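Local atomic coordinates of flavoprotein (PDB entry 5V8S), a protein that probably works as an oxidoreductase that passes electrons through FMN, and carries a mu-oxo-diiron centre in a metallo-beta-lactamase-like domain. Residues G104-P107 against A108-T112. The protein carries 1 engineered substitution. Residues are numbered along the deposited sequence; the frame is centred on the assembly and turned at random.
Sequences GSLP and ATLKT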
# COMPACT_ATOMS: atom_id res chain seq x y z
N GLY A 104 -19.44 -11.47 15.87
CA GLY A 104 -20.11 -11.93 14.67
C GLY A 104 -20.95 -13.18 14.88
O GLY A 104 -21.88 -13.44 14.11
N SER A 105 -20.61 -13.97 15.89
CA SER A 105 -21.34 -15.19 16.24
C SER A 105 -22.58 -14.92 17.07
O SER A 105 -23.34 -15.86 17.32
CB SER A 105 -20.43 -16.14 17.01
OG SER A 105 -19.83 -15.51 18.14
N LEU A 106 -22.81 -13.68 17.51
CA LEU A 106 -23.91 -13.41 18.43
C LEU A 106 -25.28 -13.71 17.84
O LEU A 106 -26.08 -14.39 18.51
CB LEU A 106 -23.79 -11.97 18.97
CG LEU A 106 -24.82 -11.54 20.02
CD1 LEU A 106 -24.83 -12.47 21.23
CD2 LEU A 106 -24.57 -10.08 20.44
N PRO A 107 -25.62 -13.27 16.63
CA PRO A 107 -26.97 -13.59 16.12
C PRO A 107 -27.26 -15.08 16.11
O PRO A 107 -28.34 -15.52 16.54
CB PRO A 107 -26.98 -12.96 14.72
CG PRO A 107 -25.99 -11.86 14.80
CD PRO A 107 -24.90 -12.36 15.72
N ALA A 108 -26.29 -15.89 15.68
CA ALA A 108 -26.47 -17.33 15.66
C ALA A 108 -26.60 -17.89 17.07
O ALA A 108 -27.40 -18.81 17.32
CB ALA A 108 -25.28 -17.98 14.96
N THR A 109 -25.84 -17.32 18.01
CA THR A 109 -25.93 -17.77 19.40
C THR A 109 -27.32 -17.50 19.96
O THR A 109 -27.91 -18.37 20.61
CB THR A 109 -24.85 -17.07 20.24
OG1 THR A 109 -23.56 -17.36 19.69
CG2 THR A 109 -24.88 -17.55 21.69
N LEU A 110 -27.85 -16.31 19.71
CA LEU A 110 -29.16 -15.97 20.26
C LEU A 110 -30.24 -16.88 19.68
O LEU A 110 -31.15 -17.31 20.39
CB LEU A 110 -29.49 -14.50 19.99
CG LEU A 110 -28.60 -13.45 20.67
CD1 LEU A 110 -28.98 -12.04 20.27
CD2 LEU A 110 -28.69 -13.59 22.19
N LYS A 111 -30.14 -17.21 18.39
CA LYS A 111 -31.12 -18.11 17.78
C LYS A 111 -31.02 -19.51 18.37
O LYS A 111 -32.04 -20.18 18.60
CB LYS A 111 -30.92 -18.16 16.27
CG LYS A 111 -32.05 -17.53 15.47
CD LYS A 111 -31.67 -17.34 14.00
CE LYS A 111 -32.79 -16.66 13.20
NZ LYS A 111 -32.36 -16.34 11.80
N THR A 112 -29.79 -19.98 18.62
CA THR A 112 -29.61 -21.31 19.20
C THR A 112 -30.13 -21.37 20.63
O THR A 112 -30.69 -22.38 21.05
CB THR A 112 -28.14 -21.70 19.13
OG1 THR A 112 -27.69 -21.62 17.78
CG2 THR A 112 -27.93 -23.12 19.61
O HOH W 1 -24.01 -15.22 13.95
O HOH W 2 -21.70 -15.30 20.23
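At the start of helix 106-113, in the metallo-beta-lactamase-like domain, Thr-109 bonds back to Ser-105, four residues earlier, on the side that faces helix 74-82. The carbonyl oxygen of Ser-105 takes two bonds from Thr-109. The amide N of Thr-109 reaches Ser-105 O at 3.0 Å in the carbonyl plane, as an ordinary i to i+4 helix bond, while OG1 of Thr-109 gives a shorter one of 2.8 Å to the same Ser-105 O, coming in from 50° above that plane. What folds the hydroxyl back onto the preceding turn is chi1 of -58°, which sets OG1 beside its own backbone N. A water then bridges Thr-109 OG1 and Ser-105 OG, 2.8 Å from each, donating to the threonine oxygen; Ser-105 OG is also hydrogen-bonded to the backbone N of Trp-69. A second water donates to Gly-104 O and accepts from Ala-108 N, giving an amide of the first turn a partner. Further along, Thr-112 repeats the pattern: its OG1 and its N approach Ala-108 O from opposite faces of the carbonyl plane, the hydroxyl at 2.9 Å.

On another side of the helix, Leu-106 and Leu-110 meet, and also share a backbone bond from Leu-110 N to Leu-106 O. In Leu-106, chi1 of -177° sets CG anti to the backbone N, and from there CD1 meets Leu-110 CG at 3.9 Å. Both sides of the helix are thus packed: the leucines against Ile-93 of strand 92-94 and Ile-135, the side chain of Thr-109 on Phe-77 and Ile-78, that of Thr-112 on Ile-78 and Pro-87. The threonines can sit there because their hydroxyl protons are spent on Ser-105 O and Ala-108 O.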